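Local coordinates for acetyl-CoA hydrolase/transferase family protein (PDB 2NVV) that probably hydrolyses acetyl-CoA or transfers CoA between acetate and another acyl group, and binds zinc, at residues 15-20 / 50-55; 56-61 / 77-82; 160-165 / 211-216; 399-404 / 487-492; 424-429 / 447-452. All blocks are in the same frame, centred on the assembly; numbering follows the deposited sequence.

Contact 1 (15-20 / 50-55); sequences VHHNDN and GNPFKI
Two loops that lead into neighbouring strands of the parallel N-terminal sheet, 20-23 and 55-58, meet here, and the first of them folds into a type II beta turn from H16 to D19. One backbone bond ties the turn to the other loop: N18 N donates to K54 O at 2.7 Å, the donor standing above the carbonyl plane. Beside it the imidazole of H17, its CG anti to the backbone N (chi1 166°), lies against the chain at P52 to K54. P52 CB sits over one ring face in a CH-pi contact, 4.1 Å from the centroid of the H17 ring, while K54 N lies in plane at the ring edge. The phenyl of F53 leads back toward the first loop, placing H17 N over one of its faces and V15 O at its edge. On the buried side, V15 and I55 cross at about a right angle, with V15 CG1 3.7 Å from I55 CG2. Helix 35-47 backs this apolar layer, I39 touching V15 and A43 touching F53. Further out, N18 OD1 accepts from K78 NZ, and the carboxylate of D19 forms a salt bridge with R154. That same carboxylate holds the turn from within: the backbone N of H16 reaches D19 OD2 at 2.7 Å, meeting it from above the carboxylate plane.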
# COMPACT_ATOMS: atom_id res chain seq x y z
N VAL A 15 -20.60 -31.09 -1.53
CA VAL A 15 -19.27 -30.58 -1.88
C VAL A 15 -18.58 -31.66 -2.70
O VAL A 15 -18.50 -32.82 -2.27
CB VAL A 15 -18.43 -30.27 -0.62
CG1 VAL A 15 -17.03 -29.83 -1.03
CG2 VAL A 15 -19.10 -29.18 0.21
N HIS A 16 -18.10 -31.28 -3.88
CA HIS A 16 -17.45 -32.24 -4.77
C HIS A 16 -16.01 -31.84 -5.07
O HIS A 16 -15.61 -30.70 -4.84
CB HIS A 16 -18.24 -32.34 -6.06
CG HIS A 16 -19.71 -32.45 -5.85
ND1 HIS A 16 -20.33 -33.62 -5.46
CD2 HIS A 16 -20.69 -31.52 -5.93
CE1 HIS A 16 -21.63 -33.40 -5.32
NE2 HIS A 16 -21.87 -32.14 -5.59
N HIS A 17 -15.24 -32.78 -5.60
CA HIS A 17 -13.86 -32.51 -5.93
C HIS A 17 -13.80 -31.35 -6.91
O HIS A 17 -14.64 -31.25 -7.81
CB HIS A 17 -13.20 -33.75 -6.54
CG HIS A 17 -11.90 -33.46 -7.22
ND1 HIS A 17 -11.72 -33.62 -8.58
CD2 HIS A 17 -10.73 -33.00 -6.73
CE1 HIS A 17 -10.49 -33.26 -8.90
NE2 HIS A 17 -9.87 -32.88 -7.80
N ASN A 18 -12.82 -30.48 -6.71
CA ASN A 18 -12.61 -29.32 -7.57
C ASN A 18 -13.61 -28.19 -7.36
O ASN A 18 -13.59 -27.20 -8.09
CB ASN A 18 -12.62 -29.75 -9.03
CG ASN A 18 -11.65 -28.95 -9.88
OD1 ASN A 18 -10.44 -29.01 -9.66
ND2 ASN A 18 -12.18 -28.20 -10.85
N ASP A 19 -14.49 -28.33 -6.38
CA ASP A 19 -15.44 -27.28 -6.08
C ASP A 19 -14.68 -26.21 -5.32
O ASP A 19 -13.71 -26.51 -4.62
CB ASP A 19 -16.57 -27.78 -5.18
CG ASP A 19 -17.74 -28.36 -5.94
OD1 ASP A 19 -17.87 -28.12 -7.17
OD2 ASP A 19 -18.57 -29.06 -5.31
N ASN A 20 -15.09 -24.96 -5.46
CA ASN A 20 -14.47 -23.87 -4.72
C ASN A 20 -15.42 -23.56 -3.58
O ASN A 20 -16.59 -23.27 -3.81
CB ASN A 20 -14.27 -22.63 -5.60
CG ASN A 20 -13.10 -22.77 -6.54
OD1 ASN A 20 -12.22 -23.60 -6.33
ND2 ASN A 20 -13.08 -21.95 -7.58
N GLY A 50 -8.56 -44.21 -4.74
CA GLY A 50 -7.88 -43.88 -5.98
C GLY A 50 -8.44 -42.65 -6.69
O GLY A 50 -7.93 -42.24 -7.73
N ASN A 51 -9.48 -42.07 -6.12
CA ASN A 51 -10.12 -40.90 -6.70
C ASN A 51 -9.61 -39.60 -6.09
O ASN A 51 -9.38 -39.50 -4.88
CB ASN A 51 -11.63 -41.00 -6.52
CG ASN A 51 -12.20 -42.25 -7.15
OD1 ASN A 51 -13.32 -42.66 -6.85
ND2 ASN A 51 -11.43 -42.87 -8.03
N PRO A 52 -9.43 -38.56 -6.94
CA PRO A 52 -8.95 -37.26 -6.50
C PRO A 52 -10.01 -36.49 -5.74
O PRO A 52 -11.21 -36.65 -6.01
CB PRO A 52 -8.58 -36.58 -7.81
CG PRO A 52 -9.65 -37.07 -8.71
CD PRO A 52 -9.67 -38.56 -8.39
N PHE A 53 -9.59 -35.67 -4.78
CA PHE A 53 -10.55 -34.87 -4.03
C PHE A 53 -9.89 -33.70 -3.30
O PHE A 53 -9.30 -33.86 -2.22
CB PHE A 53 -11.34 -35.73 -3.05
CG PHE A 53 -12.61 -35.09 -2.59
CD1 PHE A 53 -12.59 -33.88 -1.90
CD2 PHE A 53 -13.85 -35.67 -2.87
CE1 PHE A 53 -13.77 -33.26 -1.50
CE2 PHE A 53 -15.04 -35.06 -2.48
CZ PHE A 53 -15.00 -33.84 -1.79
N LYS A 54 -9.99 -32.53 -3.91
CA LYS A 54 -9.45 -31.30 -3.34
C LYS A 54 -10.36 -30.15 -3.74
O LYS A 54 -10.85 -30.09 -4.86
CB LYS A 54 -8.03 -31.05 -3.87
CG LYS A 54 -7.04 -32.13 -3.51
CD LYS A 54 -5.64 -31.66 -3.80
CE LYS A 54 -4.62 -32.75 -3.61
NZ LYS A 54 -3.26 -32.15 -3.74
N ILE A 55 -10.58 -29.24 -2.79
CA ILE A 55 -11.44 -28.09 -3.02
C ILE A 55 -10.66 -26.79 -2.91
O ILE A 55 -9.62 -26.73 -2.24
CB ILE A 55 -12.58 -28.03 -1.99
CG1 ILE A 55 -11.97 -27.98 -0.58
CG2 ILE A 55 -13.51 -29.24 -2.15
CD1 ILE A 55 -12.98 -27.75 0.55

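Contact 2 (56-61 / 77-82); sequences GMFTGA and VKFRTP
Strands 55-58 and 77-81 are the parallel pair of a beta-alpha-beta unit closed by helix 65-73, and they run side by side with their short axes 3° apart. M57 N donates to F79 O, T81 N to M57 O and T59 N to T81 O, so M57 is held through both its N-H and its C=O. Both sheet faces are packed. On one, G56 CA lies over the F79 ring, 3.6 Å from its centroid, and the edge of the F79 ring points at the face of F58, an edge-to-face pair with planes at 67°. On the other, M57 CB is 3.7 Å from R80 CD and M57 SE meets V77 CG2, with L67 and L71 of the helix touching M57. The looser side is the partly exposed start of the second segment, K78 and F79, where the end of the K78 side chain leads away from G56. At the buried C-terminal end, A61 approaches the predicted catalytic E284. Here R80, in a salt bridge with D68 through NE, has T59 CG2 over its guanidinium face. A61 O takes two donors, T59 OG1 at 2.7 Å and R80 NH1 at 3.1 Å.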
# COMPACT_ATOMS: atom_id res chain seq x y z
N GLY A 56 -11.17 -25.75 -3.57
CA GLY A 56 -10.53 -24.46 -3.51
C GLY A 56 -11.12 -23.83 -2.27
O GLY A 56 -12.29 -24.03 -1.99
N MSE A 57 -10.33 -23.06 -1.52
CA MSE A 57 -10.83 -22.46 -0.30
C MSE A 57 -10.67 -20.96 -0.19
O MSE A 57 -9.57 -20.44 -0.27
CB MSE A 57 -10.15 -23.11 0.90
CG MSE A 57 -10.35 -24.60 1.01
SE MSE A 57 -9.29 -25.39 2.43
CE MSE A 57 -10.13 -24.50 3.93
N PHE A 58 -11.78 -20.27 0.01
CA PHE A 58 -11.80 -18.81 0.19
C PHE A 58 -12.35 -18.61 1.60
O PHE A 58 -13.45 -19.10 1.91
CB PHE A 58 -12.77 -18.12 -0.78
CG PHE A 58 -12.44 -18.28 -2.25
CD1 PHE A 58 -13.26 -19.04 -3.08
CD2 PHE A 58 -11.35 -17.61 -2.80
CE1 PHE A 58 -13.00 -19.14 -4.45
CE2 PHE A 58 -11.07 -17.70 -4.17
CZ PHE A 58 -11.90 -18.46 -5.00
N THR A 59 -11.61 -17.91 2.45
CA THR A 59 -12.07 -17.65 3.81
C THR A 59 -11.89 -16.16 4.13
O THR A 59 -11.39 -15.40 3.31
CB THR A 59 -11.26 -18.46 4.85
OG1 THR A 59 -9.90 -18.00 4.86
CG2 THR A 59 -11.28 -19.92 4.51
N GLY A 60 -12.30 -15.74 5.32
CA GLY A 60 -12.13 -14.36 5.71
C GLY A 60 -10.68 -14.21 6.10
O GLY A 60 -9.92 -13.45 5.49
N ALA A 61 -10.30 -14.99 7.12
CA ALA A 61 -8.93 -15.02 7.62
C ALA A 61 -8.67 -16.46 8.10
O ALA A 61 -8.97 -17.42 7.37
CB ALA A 61 -8.76 -14.04 8.76
N VAL A 77 -6.73 -29.78 -0.02
CA VAL A 77 -6.66 -28.35 -0.29
C VAL A 77 -6.03 -28.10 -1.66
O VAL A 77 -4.82 -28.22 -1.80
CB VAL A 77 -5.78 -27.63 0.76
CG1 VAL A 77 -5.80 -26.14 0.52
CG2 VAL A 77 -6.26 -27.96 2.16
N LYS A 78 -6.83 -27.74 -2.66
CA LYS A 78 -6.25 -27.48 -3.98
C LYS A 78 -5.60 -26.10 -3.97
O LYS A 78 -4.54 -25.90 -4.55
CB LYS A 78 -7.30 -27.60 -5.10
CG LYS A 78 -8.19 -26.39 -5.31
CD LYS A 78 -8.99 -26.52 -6.62
CE LYS A 78 -8.06 -26.72 -7.81
NZ LYS A 78 -8.79 -26.69 -9.13
N PHE A 79 -6.24 -25.15 -3.30
CA PHE A 79 -5.69 -23.81 -3.17
C PHE A 79 -6.36 -23.12 -1.99
O PHE A 79 -7.50 -23.41 -1.66
CB PHE A 79 -5.83 -23.00 -4.47
CG PHE A 79 -7.20 -22.39 -4.69
CD1 PHE A 79 -7.65 -21.34 -3.89
CD2 PHE A 79 -8.02 -22.86 -5.72
CE1 PHE A 79 -8.89 -20.75 -4.11
CE2 PHE A 79 -9.27 -22.28 -5.96
CZ PHE A 79 -9.71 -21.21 -5.14
N ARG A 80 -5.62 -22.21 -1.36
CA ARG A 80 -6.11 -21.50 -0.17
C ARG A 80 -5.83 -19.99 -0.17
O ARG A 80 -4.75 -19.55 -0.59
CB ARG A 80 -5.47 -22.14 1.06
CG ARG A 80 -5.84 -21.50 2.38
CD ARG A 80 -7.20 -21.96 2.85
NE ARG A 80 -7.46 -21.50 4.21
CZ ARG A 80 -7.63 -20.23 4.55
NH1 ARG A 80 -7.85 -19.90 5.82
NH2 ARG A 80 -7.61 -19.29 3.62
N THR A 81 -6.80 -19.22 0.31
CA THR A 81 -6.71 -17.76 0.41
C THR A 81 -7.70 -17.29 1.47
O THR A 81 -8.73 -17.92 1.70
CB THR A 81 -7.10 -17.04 -0.89
OG1 THR A 81 -7.18 -17.98 -1.96
CG2 THR A 81 -6.07 -15.98 -1.22
N PRO A 82 -7.43 -16.13 2.09
CA PRO A 82 -6.28 -15.27 1.85
C PRO A 82 -5.29 -15.24 3.02
O PRO A 82 -4.17 -14.73 2.89
CB PRO A 82 -6.95 -13.92 1.63
CG PRO A 82 -8.01 -13.93 2.70
CD PRO A 82 -8.52 -15.37 2.74

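Contact 3 (160-165 / 211-216); sequences NDKHPK and RTSEPN
The chain leaves strand 154-160 alongside strand 206-212, the edge of the parallel N-terminal sheet, through a single parallel bridge between N160 and T212, with D161 N donating to T212 O at 2.7 Å, before a type I turn from N160 to H163 ends the pairing. The side chain of N160 takes over where the strands part. With CG anti to the backbone N (chi1 -156°), its amide turns to the backbone of E214 and bonds it twice. E214 N donates almost straight to N160 OD1, 2.8 Å away with 168° at the hydrogen, and N160 ND2 returns a bond to E214 O along a lone pair at 3.2 Å. N160 OD1 also accepts from K162 N, an Asx turn, so one oxygen fastens both its own turn and the opposing chain. These bonds, together with one from ND2 to E126, fix the rotation of the buried amide. The outer side is more exposed. K162 bends at chi2 and chi4 and lies beside P215, both side chains pointing the same way, with K162 CG 3.5 Å from E214 O. D161 CB approaches S213 OG. Beyond the bridge, the carboxylate of E214 forms a salt bridge with R66, and helix 311-318 touches P215 and N216. The amine of K162 folds back over the chain, NZ donating to S213 OG at 2.9 Å.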
# COMPACT_ATOMS: atom_id res chain seq x y z
N ASN A 160 -25.72 -22.77 15.15
CA ASN A 160 -25.09 -22.98 16.46
C ASN A 160 -25.96 -22.62 17.66
O ASN A 160 -26.45 -21.50 17.78
CB ASN A 160 -23.79 -22.19 16.53
CG ASN A 160 -22.82 -22.76 17.54
OD1 ASN A 160 -23.23 -23.32 18.55
ND2 ASN A 160 -21.53 -22.62 17.28
N ASP A 161 -26.13 -23.58 18.56
CA ASP A 161 -26.90 -23.43 19.79
C ASP A 161 -26.39 -22.30 20.70
O ASP A 161 -27.17 -21.54 21.26
CB ASP A 161 -26.81 -24.73 20.61
CG ASP A 161 -28.08 -25.51 20.58
OD1 ASP A 161 -29.11 -24.96 21.02
OD2 ASP A 161 -28.06 -26.67 20.12
N LYS A 162 -25.07 -22.23 20.83
CA LYS A 162 -24.41 -21.28 21.70
C LYS A 162 -24.49 -19.79 21.38
O LYS A 162 -24.14 -18.95 22.21
CB LYS A 162 -22.94 -21.69 21.83
CG LYS A 162 -22.75 -23.08 22.42
CD LYS A 162 -23.64 -23.28 23.65
CE LYS A 162 -23.09 -24.32 24.59
NZ LYS A 162 -22.84 -25.62 23.91
N HIS A 163 -24.95 -19.44 20.18
CA HIS A 163 -25.05 -18.03 19.83
C HIS A 163 -26.50 -17.63 19.65
O HIS A 163 -27.17 -18.06 18.71
CB HIS A 163 -24.24 -17.74 18.57
CG HIS A 163 -22.78 -18.02 18.73
ND1 HIS A 163 -22.21 -19.25 18.46
CD2 HIS A 163 -21.76 -17.24 19.15
CE1 HIS A 163 -20.92 -19.21 18.71
NE2 HIS A 163 -20.62 -18.00 19.13
N PRO A 164 -27.02 -16.79 20.57
CA PRO A 164 -28.39 -16.29 20.60
C PRO A 164 -28.75 -15.29 19.50
O PRO A 164 -27.94 -14.47 19.10
CB PRO A 164 -28.50 -15.68 21.99
CG PRO A 164 -27.13 -15.14 22.22
CD PRO A 164 -26.25 -16.27 21.73
N LYS A 165 -29.99 -15.35 19.04
CA LYS A 165 -30.46 -14.45 18.00
C LYS A 165 -30.63 -13.03 18.52
O LYS A 165 -30.94 -12.11 17.76
CB LYS A 165 -31.79 -14.96 17.43
CG LYS A 165 -32.78 -15.37 18.50
CD LYS A 165 -34.04 -15.97 17.91
CE LYS A 165 -34.82 -16.76 18.96
NZ LYS A 165 -35.07 -15.97 20.21
N ARG A 211 -27.81 -28.49 12.59
CA ARG A 211 -27.86 -27.94 13.93
C ARG A 211 -26.61 -28.32 14.69
O ARG A 211 -26.19 -29.48 14.68
CB ARG A 211 -29.09 -28.45 14.69
CG ARG A 211 -30.42 -28.00 14.13
CD ARG A 211 -31.52 -28.22 15.17
NE ARG A 211 -32.86 -27.90 14.67
CZ ARG A 211 -33.59 -28.72 13.91
NH1 ARG A 211 -33.12 -29.92 13.56
NH2 ARG A 211 -34.80 -28.34 13.51
N THR A 212 -26.01 -27.35 15.36
CA THR A 212 -24.81 -27.61 16.14
C THR A 212 -24.90 -26.90 17.48
O THR A 212 -25.80 -26.10 17.71
CB THR A 212 -23.52 -27.11 15.43
OG1 THR A 212 -23.50 -25.68 15.43
CG2 THR A 212 -23.48 -27.61 13.99
N SER A 213 -23.97 -27.22 18.36
CA SER A 213 -23.90 -26.59 19.67
C SER A 213 -22.43 -26.57 19.97
O SER A 213 -21.89 -27.50 20.55
CB SER A 213 -24.66 -27.41 20.71
OG SER A 213 -24.74 -26.70 21.93
N GLU A 214 -21.76 -25.52 19.53
CA GLU A 214 -20.32 -25.41 19.73
C GLU A 214 -19.96 -24.17 20.53
O GLU A 214 -20.17 -23.04 20.10
CB GLU A 214 -19.61 -25.38 18.36
CG GLU A 214 -19.96 -26.56 17.46
CD GLU A 214 -19.40 -27.87 17.99
OE1 GLU A 214 -19.93 -28.94 17.61
OE2 GLU A 214 -18.43 -27.84 18.78
N PRO A 215 -19.40 -24.38 21.74
CA PRO A 215 -19.00 -23.28 22.61
C PRO A 215 -17.65 -22.72 22.22
O PRO A 215 -16.90 -23.36 21.50
CB PRO A 215 -18.98 -23.94 23.98
CG PRO A 215 -18.45 -25.30 23.66
CD PRO A 215 -19.24 -25.68 22.42
N ASN A 216 -17.34 -21.51 22.71
CA ASN A 216 -16.06 -20.86 22.45
C ASN A 216 -15.01 -21.58 23.27
O ASN A 216 -15.33 -22.15 24.33
CB ASN A 216 -16.11 -19.39 22.90
CG ASN A 216 -16.63 -18.45 21.83
OD1 ASN A 216 -17.67 -18.70 21.21
ND2 ASN A 216 -15.92 -17.35 21.62

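Contact 4 (399-404 / 487-492); sequences DGKISS and DMRNVR
Hydrogen bonding between the segments rests on one backbone pair: M488 N donates to K401 O at 2.9 Å, nearly straight at 173° and in the carbonyl plane. D487 CA adds a CA-H...O contact to the same oxygen. Charged groups gather on the outer side. R489 NH1 bonds D487 OD2 at 2.9 Å as a salt bridge on the syn lone pair, and R489 NH2 pairs with D451. The arginine, bent at chi2 and chi3, lays one guanidinium face against G400 O, 3.3 Å above the plane; that carbonyl is bonded by Y452 OH. The pairing lies at a classic beta bulge, where K401 and I402 both face M397 between antiparallel strands 396-397 and 402-403, close to K398, a predicted CoA-binding residue. Across from it, the chain after helix 477-484 makes a 3-10 turn at 488-490, opened by D487 OD1 accepting from R489 N in an Asx turn, although OD1 is less surely placed. M488, a selenomethionine, carries the van der Waals packing: SE lies against the S403 backbone, and CE is 4.3 Å from I402 CG2. The K401 and D487 side chains cross at about a right angle, K401 CG 3.6 Å from D487 OD2.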
# COMPACT_ATOMS: atom_id res chain seq x y z
N ASP A 399 16.92 -16.52 23.28
CA ASP A 399 17.89 -16.10 24.29
C ASP A 399 18.93 -15.14 23.76
O ASP A 399 20.08 -15.17 24.19
CB ASP A 399 18.59 -17.31 24.90
CG ASP A 399 17.65 -18.17 25.71
OD1 ASP A 399 16.98 -17.63 26.62
OD2 ASP A 399 17.57 -19.39 25.45
N GLY A 400 18.53 -14.29 22.81
CA GLY A 400 19.45 -13.32 22.26
C GLY A 400 20.22 -13.75 21.04
O GLY A 400 20.87 -12.91 20.41
N LYS A 401 20.15 -15.02 20.69
CA LYS A 401 20.88 -15.54 19.53
C LYS A 401 20.32 -15.06 18.19
O LYS A 401 20.97 -15.14 17.15
CB LYS A 401 20.89 -17.07 19.57
CG LYS A 401 21.61 -17.65 20.77
CD LYS A 401 21.48 -19.15 20.81
CE LYS A 401 22.12 -19.75 22.06
NZ LYS A 401 22.05 -21.25 22.08
N ILE A 402 19.08 -14.56 18.23
CA ILE A 402 18.44 -14.04 17.03
C ILE A 402 18.08 -12.59 17.25
O ILE A 402 17.51 -12.23 18.28
CB ILE A 402 17.13 -14.81 16.69
CG1 ILE A 402 17.46 -16.24 16.23
CG2 ILE A 402 16.38 -14.08 15.59
CD1 ILE A 402 16.25 -17.08 15.90
N SER A 403 18.42 -11.75 16.28
CA SER A 403 18.08 -10.33 16.36
C SER A 403 16.83 -10.07 15.52
O SER A 403 16.72 -10.54 14.38
CB SER A 403 19.25 -9.49 15.83
OG SER A 403 18.86 -8.13 15.70
N SER A 404 15.88 -9.32 16.06
CA SER A 404 14.66 -8.99 15.33
C SER A 404 14.97 -7.92 14.29
O SER A 404 14.18 -7.68 13.38
CB SER A 404 13.60 -8.46 16.27
OG SER A 404 13.24 -9.44 17.21
N ASP A 487 23.77 -18.42 16.16
CA ASP A 487 23.88 -17.18 16.91
C ASP A 487 24.35 -16.05 16.00
O ASP A 487 25.49 -16.04 15.54
CB ASP A 487 24.87 -17.34 18.07
CG ASP A 487 24.81 -16.18 19.05
OD1 ASP A 487 24.64 -15.03 18.61
OD2 ASP A 487 24.95 -16.42 20.27
N MSE A 488 23.47 -15.08 15.73
CA MSE A 488 23.81 -13.98 14.85
C MSE A 488 24.93 -13.08 15.37
O MSE A 488 25.54 -12.35 14.60
CB MSE A 488 22.57 -13.13 14.57
CG MSE A 488 21.40 -13.90 13.96
SE MSE A 488 19.97 -12.72 13.43
CE MSE A 488 19.04 -13.88 12.17
N ARG A 489 25.20 -13.13 16.67
CA ARG A 489 26.26 -12.29 17.24
C ARG A 489 27.63 -12.70 16.76
O ARG A 489 28.60 -11.96 16.95
CB ARG A 489 26.24 -12.35 18.76
CG ARG A 489 25.01 -11.73 19.43
CD ARG A 489 24.28 -12.80 20.20
NE ARG A 489 24.14 -12.49 21.60
CZ ARG A 489 23.87 -13.39 22.54
NH1 ARG A 489 23.73 -14.67 22.21
NH2 ARG A 489 23.70 -13.00 23.80
N ASN A 490 27.72 -13.89 16.17
CA ASN A 490 28.99 -14.40 15.65
C ASN A 490 29.39 -13.78 14.32
O ASN A 490 30.42 -14.15 13.73
CB ASN A 490 28.91 -15.92 15.47
CG ASN A 490 28.87 -16.63 16.78
OD1 ASN A 490 29.60 -16.28 17.70
ND2 ASN A 490 28.01 -17.64 16.88
N VAL A 491 28.60 -12.83 13.84
CA VAL A 491 28.90 -12.20 12.58
C VAL A 491 30.06 -11.23 12.71
O VAL A 491 30.22 -10.55 13.72
CB VAL A 491 27.66 -11.43 12.03
CG1 VAL A 491 28.06 -10.54 10.86
CG2 VAL A 491 26.59 -12.41 11.58
N ARG A 492 30.88 -11.21 11.67
CA ARG A 492 32.04 -10.32 11.55
C ARG A 492 32.05 -10.02 10.06
O ARG A 492 32.26 -10.91 9.23
CB ARG A 492 33.32 -11.04 11.99
CG ARG A 492 33.47 -11.15 13.50
CD ARG A 492 34.64 -12.05 13.87
NE ARG A 492 35.86 -11.70 13.15
CZ ARG A 492 36.97 -12.45 13.16
NH1 ARG A 492 38.04 -12.06 12.47
NH2 ARG A 492 37.00 -13.59 13.84

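Contact 5 (424-429 / 447-452); sequences SEWGVA and CVHPDY
S424 opens the contact: its OG, held between the backbone N and the carbonyl carbon (chi1 69°), donates to C447 O at 2.6 Å, in the carbonyl plane and on a lone pair. The same OG weakly accepts from W426 N. E425 turns back so that its CG lies over one face of the W426 indole. The opposite face meets P450 CD, which is 3.5 Å from W426 CE2, and C447 O lies in plane at the indole edge near CD1. The NE1-CZ2 edge points at the face of H449 in an offset edge-to-face pair with planes at 90°. H449 ND1 accepts from D451 N, which lies in the imidazole plane. G427 passes its carbonyl near C447 SG, and A429 CB ends the row 3.5 Å from that sulfur. The contact thus joins the hairpin of strands 421-424 and 427-430, at the edge of the mixed C-terminal sheet, to the connection between helices 436-446 and 453-459, with helix 226-245 against E425 and V428.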
# COMPACT_ATOMS: atom_id res chain seq x y z
N SER A 424 10.42 -1.14 20.24
CA SER A 424 10.78 -2.38 20.93
C SER A 424 10.83 -2.05 22.42
O SER A 424 10.40 -0.98 22.84
CB SER A 424 12.13 -2.92 20.44
OG SER A 424 13.21 -2.10 20.84
N GLU A 425 11.34 -2.96 23.23
CA GLU A 425 11.41 -2.71 24.66
C GLU A 425 12.44 -1.63 25.00
O GLU A 425 12.38 -1.01 26.07
CB GLU A 425 11.76 -3.99 25.42
CG GLU A 425 13.18 -4.53 25.20
CD GLU A 425 13.35 -5.37 23.93
OE1 GLU A 425 14.38 -6.06 23.83
OE2 GLU A 425 12.48 -5.34 23.04
N TRP A 426 13.37 -1.40 24.08
CA TRP A 426 14.44 -0.43 24.25
C TRP A 426 14.08 1.03 23.98
O TRP A 426 14.76 1.93 24.46
CB TRP A 426 15.62 -0.82 23.37
CG TRP A 426 16.23 -2.11 23.78
CD1 TRP A 426 16.38 -3.23 23.02
CD2 TRP A 426 16.79 -2.42 25.06
NE1 TRP A 426 17.00 -4.22 23.74
CE2 TRP A 426 17.27 -3.75 25.00
CE3 TRP A 426 16.95 -1.70 26.25
CZ2 TRP A 426 17.88 -4.37 26.08
CZ3 TRP A 426 17.56 -2.32 27.33
CH2 TRP A 426 18.02 -3.64 27.24
N GLY A 427 13.02 1.27 23.21
CA GLY A 427 12.64 2.64 22.92
C GLY A 427 11.89 2.72 21.61
O GLY A 427 11.57 1.70 21.03
N VAL A 428 11.61 3.94 21.15
CA VAL A 428 10.87 4.12 19.91
C VAL A 428 11.68 4.86 18.85
O VAL A 428 12.43 5.79 19.16
CB VAL A 428 9.54 4.88 20.16
CG1 VAL A 428 8.96 4.48 21.50
CG2 VAL A 428 9.76 6.36 20.10
N ALA A 429 11.51 4.46 17.60
CA ALA A 429 12.21 5.09 16.49
C ALA A 429 11.21 5.72 15.53
O ALA A 429 10.58 5.02 14.75
CB ALA A 429 13.08 4.07 15.75
N CYS A 447 15.81 1.12 19.10
CA CYS A 447 15.12 -0.17 19.08
C CYS A 447 15.95 -1.44 19.15
O CYS A 447 15.57 -2.42 19.79
CB CYS A 447 14.22 -0.23 17.85
SG CYS A 447 13.02 1.14 17.74
N VAL A 448 17.07 -1.44 18.44
CA VAL A 448 17.98 -2.58 18.40
C VAL A 448 18.53 -2.95 19.78
O VAL A 448 18.80 -2.08 20.62
CB VAL A 448 19.16 -2.29 17.44
CG1 VAL A 448 20.11 -3.47 17.37
CG2 VAL A 448 18.62 -1.97 16.06
N HIS A 449 18.71 -4.24 20.01
CA HIS A 449 19.25 -4.73 21.28
C HIS A 449 20.75 -4.43 21.32
O HIS A 449 21.46 -4.64 20.33
CB HIS A 449 18.99 -6.24 21.39
CG HIS A 449 19.48 -6.84 22.67
ND1 HIS A 449 20.81 -6.82 23.05
CD2 HIS A 449 18.82 -7.50 23.66
CE1 HIS A 449 20.94 -7.45 24.20
NE2 HIS A 449 19.76 -7.86 24.60
N PRO A 450 21.25 -3.93 22.47
CA PRO A 450 22.67 -3.59 22.63
C PRO A 450 23.65 -4.55 21.98
O PRO A 450 24.63 -4.12 21.37
CB PRO A 450 22.82 -3.52 24.14
CG PRO A 450 21.51 -2.88 24.54
CD PRO A 450 20.51 -3.67 23.72
N ASP A 451 23.38 -5.85 22.10
CA ASP A 451 24.22 -6.89 21.52
C ASP A 451 24.39 -6.81 20.01
O ASP A 451 25.30 -7.43 19.46
CB ASP A 451 23.66 -8.27 21.85
CG ASP A 451 24.03 -8.74 23.23
OD1 ASP A 451 23.54 -9.81 23.65
OD2 ASP A 451 24.83 -8.04 23.90
N TYR A 452 23.52 -6.07 19.33
CA TYR A 452 23.60 -5.97 17.87
C TYR A 452 23.79 -4.55 17.36
O TYR A 452 23.98 -4.34 16.16
CB TYR A 452 22.33 -6.57 17.22
CG TYR A 452 22.16 -8.05 17.46
CD1 TYR A 452 21.41 -8.53 18.54
CD2 TYR A 452 22.78 -8.98 16.62
CE1 TYR A 452 21.29 -9.90 18.77
CE2 TYR A 452 22.67 -10.34 16.84
CZ TYR A 452 21.93 -10.80 17.91
OH TYR A 452 21.84 -12.15 18.11

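Contact 2 is the buried one, a parallel strand pair in the N-terminal sheet; the other four are partly buried and lie nearer the periphery. Contact 1 precedes it on strand 55-58, whose other neighbour, strand 20-23, follows its first loop; it replaces strand pairing with a turn and an imidazole packed on proline. Contact 3 reaches the same sheet at its far edge, about 15 Å from contact 2 at the nearest atoms, and relies on an asparagine amide. Contacts 4 and 5 belong to the other half of the chain, 5 nested within the loop that 4 closes. They join through Y452 with G400 and D451 with R489; contact 4 combines a backbone bond with charged groups, contact 5 a serine hydroxyl bond with aromatic packing.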